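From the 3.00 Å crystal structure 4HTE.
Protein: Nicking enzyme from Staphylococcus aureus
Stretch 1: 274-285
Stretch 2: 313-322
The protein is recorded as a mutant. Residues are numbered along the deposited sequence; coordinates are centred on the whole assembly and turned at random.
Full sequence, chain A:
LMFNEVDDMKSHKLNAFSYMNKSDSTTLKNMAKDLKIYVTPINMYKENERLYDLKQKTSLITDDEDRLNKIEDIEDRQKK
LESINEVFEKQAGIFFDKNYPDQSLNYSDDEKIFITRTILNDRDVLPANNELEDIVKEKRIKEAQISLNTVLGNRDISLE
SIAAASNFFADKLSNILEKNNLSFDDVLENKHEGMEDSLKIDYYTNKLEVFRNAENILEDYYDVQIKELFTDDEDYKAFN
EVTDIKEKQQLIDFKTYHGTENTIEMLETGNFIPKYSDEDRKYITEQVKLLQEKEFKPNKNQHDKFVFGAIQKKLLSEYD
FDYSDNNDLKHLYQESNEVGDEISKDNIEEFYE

Stretch 1 (274-285) PKYSDEDRKYIT
Stretch 2, residues 313-322: KKLLSEYDFD

Two helices, 278-285 and the one running through 313-319, pack nearly antiparallel at 162° with axes 11.6 Å apart, a spacing wide enough for large side chains. Register is set by two CA pairs: Ile284 CA to Leu315 CA at 7.1 Å, and Asp280 CA to Tyr319 CA at 7.8 Å.

Tyr319 (chi1 -63°, chi2 85°) is the most covered residue. Its ring lies near parallel to that of Tyr283 (t, chi2 -77°), planes at 20° but slid apart, centroids 5.2 Å, so Tyr319 OH sits over the Tyr283 face, 3.6 Å from Tyr283 CG. Asp280 OD1 meets the Tyr319 edge, 3.4 Å from Tyr319 CE2. The t rotamer of Tyr283 carries its hydroxyl to Lys314, whose all-t chain delivers Lys314 NZ to Tyr283 OH at 2.6 Å as donor.

In Ile284 (m, t), Ile284 CD1 reaches Tyr319 CB (4.0 Å), and Ile284 CG2 stands over the Phe321 face, 3.4 Å from the ring centroid and 1° off the normal. Phe321 is t, chi2 74°.

Asp320, phi/psi 82/34, is the first residue to leave helical phi/psi. Before the other helix, Tyr276 (m, chi2 -67°; phi/psi -118/161) donates from Tyr276 OH to Tyr319 O at 2.9 Å. Extended Lys275, all t, closes this end with a salt bridge, Lys275 NZ to Asp320 OD2, 2.6 Å; Asp320 is t, chi2 38°.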

# COMPACT_ATOMS: atom_id res chain seq x y z
N PRO A 274 12.57 -9.54 -24.01
CA PRO A 274 12.54 -10.71 -23.12
C PRO A 274 13.45 -10.57 -21.90
O PRO A 274 14.63 -10.24 -22.04
CB PRO A 274 13.02 -11.84 -24.02
CG PRO A 274 13.88 -11.15 -25.09
CD PRO A 274 13.67 -9.66 -24.99
N LYS A 275 12.90 -10.80 -20.72
CA LYS A 275 13.68 -10.77 -19.48
C LYS A 275 14.74 -11.86 -19.44
O LYS A 275 15.82 -11.67 -18.87
CB LYS A 275 12.74 -10.91 -18.27
CG LYS A 275 13.44 -11.26 -16.97
CD LYS A 275 12.67 -10.72 -15.78
CE LYS A 275 13.09 -11.38 -14.47
NZ LYS A 275 12.47 -10.72 -13.29
N TYR A 276 14.44 -13.01 -20.06
CA TYR A 276 15.32 -14.17 -19.98
C TYR A 276 15.87 -14.60 -21.34
O TYR A 276 15.33 -14.24 -22.38
CB TYR A 276 14.59 -15.35 -19.34
CG TYR A 276 14.27 -15.14 -17.88
CD1 TYR A 276 15.28 -15.06 -16.94
CD2 TYR A 276 12.95 -15.02 -17.44
CE1 TYR A 276 15.00 -14.87 -15.61
CE2 TYR A 276 12.67 -14.82 -16.10
CZ TYR A 276 13.70 -14.75 -15.19
OH TYR A 276 13.42 -14.56 -13.85
N SER A 277 16.94 -15.38 -21.29
CA SER A 277 17.50 -16.00 -22.48
C SER A 277 16.66 -17.21 -22.85
O SER A 277 15.84 -17.67 -22.06
CB SER A 277 18.94 -16.43 -22.22
OG SER A 277 19.66 -15.42 -21.54
N ASP A 278 16.86 -17.74 -24.05
CA ASP A 278 16.15 -18.94 -24.47
C ASP A 278 16.59 -20.13 -23.62
O ASP A 278 15.78 -20.98 -23.25
CB ASP A 278 16.39 -19.24 -25.95
CG ASP A 278 15.39 -18.55 -26.86
OD1 ASP A 278 14.22 -18.38 -26.44
OD2 ASP A 278 15.76 -18.19 -27.99
N GLU A 279 17.89 -20.19 -23.31
CA GLU A 279 18.43 -21.25 -22.48
C GLU A 279 17.83 -21.18 -21.08
O GLU A 279 17.22 -22.13 -20.60
CB GLU A 279 19.95 -21.16 -22.40
N ASP A 280 18.01 -20.03 -20.43
CA ASP A 280 17.48 -19.82 -19.08
C ASP A 280 15.99 -20.12 -19.03
O ASP A 280 15.52 -20.83 -18.14
CB ASP A 280 17.73 -18.38 -18.63
CG ASP A 280 19.21 -18.04 -18.55
OD1 ASP A 280 20.01 -18.95 -18.26
OD2 ASP A 280 19.55 -16.86 -18.78
N ARG A 281 15.25 -19.58 -19.99
CA ARG A 281 13.80 -19.76 -20.02
C ARG A 281 13.44 -21.24 -19.97
O ARG A 281 12.54 -21.64 -19.24
CB ARG A 281 13.21 -19.11 -21.28
CG ARG A 281 11.70 -18.92 -21.22
CD ARG A 281 11.18 -18.19 -22.45
NE ARG A 281 11.82 -16.90 -22.65
CZ ARG A 281 12.55 -16.55 -23.71
NH1 ARG A 281 12.75 -17.38 -24.72
NH2 ARG A 281 13.09 -15.34 -23.76
N LYS A 282 14.16 -22.05 -20.74
CA LYS A 282 13.93 -23.48 -20.77
C LYS A 282 14.18 -24.08 -19.38
O LYS A 282 13.37 -24.85 -18.87
CB LYS A 282 14.83 -24.16 -21.80
N TYR A 283 15.31 -23.71 -18.79
CA TYR A 283 15.68 -24.19 -17.46
C TYR A 283 14.56 -23.95 -16.46
O TYR A 283 14.09 -24.87 -15.79
CB TYR A 283 16.96 -23.49 -16.98
CG TYR A 283 17.49 -24.01 -15.66
CD1 TYR A 283 16.89 -23.65 -14.46
CD2 TYR A 283 18.60 -24.84 -15.62
CE1 TYR A 283 17.38 -24.11 -13.26
CE2 TYR A 283 19.10 -25.30 -14.42
CZ TYR A 283 18.48 -24.94 -13.24
OH TYR A 283 18.97 -25.40 -12.04
N ILE A 284 14.13 -22.69 -16.37
CA ILE A 284 13.14 -22.27 -15.38
C ILE A 284 11.87 -23.11 -15.48
O ILE A 284 11.37 -23.62 -14.48
CB ILE A 284 12.79 -20.78 -15.53
CG1 ILE A 284 14.02 -19.91 -15.25
CG2 ILE A 284 11.66 -20.39 -14.59
CD1 ILE A 284 13.81 -18.43 -15.49
N THR A 285 11.33 -23.24 -16.69
CA THR A 285 10.11 -24.00 -16.89
C THR A 285 10.27 -25.42 -16.38
O THR A 285 9.43 -25.92 -15.64
CB THR A 285 9.70 -24.04 -18.38
OG1 THR A 285 10.74 -24.65 -19.16
CG2 THR A 285 9.42 -22.64 -18.90
N LYS A 313 15.07 -21.54 -3.97
CA LYS A 313 16.17 -20.67 -3.57
C LYS A 313 17.06 -20.35 -4.76
O LYS A 313 17.38 -19.18 -5.01
CB LYS A 313 16.99 -21.35 -2.47
CG LYS A 313 18.35 -20.73 -2.24
CD LYS A 313 18.92 -21.20 -0.91
CE LYS A 313 20.39 -20.82 -0.78
NZ LYS A 313 21.27 -21.75 -1.52
N LYS A 314 17.45 -21.38 -5.51
CA LYS A 314 18.32 -21.19 -6.67
C LYS A 314 17.62 -20.34 -7.72
O LYS A 314 18.17 -19.33 -8.16
CB LYS A 314 18.70 -22.54 -7.27
CG LYS A 314 19.89 -22.47 -8.21
CD LYS A 314 19.90 -23.63 -9.17
CE LYS A 314 21.26 -23.80 -9.83
NZ LYS A 314 21.22 -24.79 -10.94
N LEU A 315 16.43 -20.75 -8.13
CA LEU A 315 15.65 -20.02 -9.12
C LEU A 315 15.60 -18.53 -8.83
O LEU A 315 15.86 -17.71 -9.71
CB LEU A 315 14.22 -20.57 -9.17
CG LEU A 315 14.02 -21.93 -9.82
CD1 LEU A 315 12.61 -22.43 -9.59
CD2 LEU A 315 14.32 -21.86 -11.31
N LEU A 316 15.27 -18.18 -7.59
CA LEU A 316 15.14 -16.79 -7.20
C LEU A 316 16.50 -16.09 -7.18
O LEU A 316 16.64 -14.97 -7.67
CB LEU A 316 14.50 -16.69 -5.81
CG LEU A 316 14.19 -15.27 -5.33
CD1 LEU A 316 12.89 -14.77 -5.94
CD2 LEU A 316 14.13 -15.23 -3.81
N SER A 317 17.49 -16.76 -6.62
CA SER A 317 18.83 -16.20 -6.49
C SER A 317 19.50 -16.02 -7.85
O SER A 317 19.97 -14.93 -8.18
CB SER A 317 19.70 -17.11 -5.62
OG SER A 317 21.05 -16.67 -5.62
N GLU A 318 19.53 -17.09 -8.63
CA GLU A 318 20.22 -17.10 -9.92
C GLU A 318 19.47 -16.33 -11.01
O GLU A 318 20.09 -15.58 -11.78
CB GLU A 318 20.45 -18.54 -10.38
CG GLU A 318 21.23 -19.43 -9.40
CD GLU A 318 22.70 -19.08 -9.31
OE1 GLU A 318 23.09 -17.97 -9.72
OE2 GLU A 318 23.48 -19.94 -8.83
N TYR A 319 18.15 -16.50 -11.09
CA TYR A 319 17.38 -16.03 -12.24
C TYR A 319 16.44 -14.86 -11.93
O TYR A 319 16.08 -14.10 -12.83
CB TYR A 319 16.58 -17.20 -12.82
CG TYR A 319 17.45 -18.32 -13.36
CD1 TYR A 319 17.94 -19.32 -12.52
CD2 TYR A 319 17.79 -18.37 -14.70
CE1 TYR A 319 18.74 -20.35 -13.02
CE2 TYR A 319 18.59 -19.39 -15.21
CZ TYR A 319 19.06 -20.37 -14.36
OH TYR A 319 19.85 -21.38 -14.87
N ASP A 320 16.05 -14.71 -10.66
CA ASP A 320 15.07 -13.68 -10.29
C ASP A 320 13.66 -14.20 -10.57
O ASP A 320 12.77 -13.44 -10.94
CB ASP A 320 15.32 -12.40 -11.09
CG ASP A 320 14.61 -11.19 -10.51
OD1 ASP A 320 14.54 -11.06 -9.27
OD2 ASP A 320 14.13 -10.35 -11.30
N PHE A 321 13.47 -15.51 -10.38
CA PHE A 321 12.18 -16.13 -10.61
C PHE A 321 11.49 -16.45 -9.28
O PHE A 321 12.01 -17.22 -8.48
CB PHE A 321 12.34 -17.41 -11.43
CG PHE A 321 11.06 -17.94 -11.99
CD1 PHE A 321 10.44 -17.32 -13.06
CD2 PHE A 321 10.46 -19.07 -11.44
CE1 PHE A 321 9.25 -17.80 -13.57
CE2 PHE A 321 9.28 -19.56 -11.96
CZ PHE A 321 8.67 -18.93 -13.02
N ASP A 322 10.33 -15.84 -9.06
CA ASP A 322 9.58 -16.05 -7.83
C ASP A 322 8.39 -16.98 -8.08
O ASP A 322 7.30 -16.52 -8.41
CB ASP A 322 9.09 -14.71 -7.28
CG ASP A 322 8.95 -14.73 -5.77
OD1 ASP A 322 8.16 -15.54 -5.25
OD2 ASP A 322 9.63 -13.92 -5.10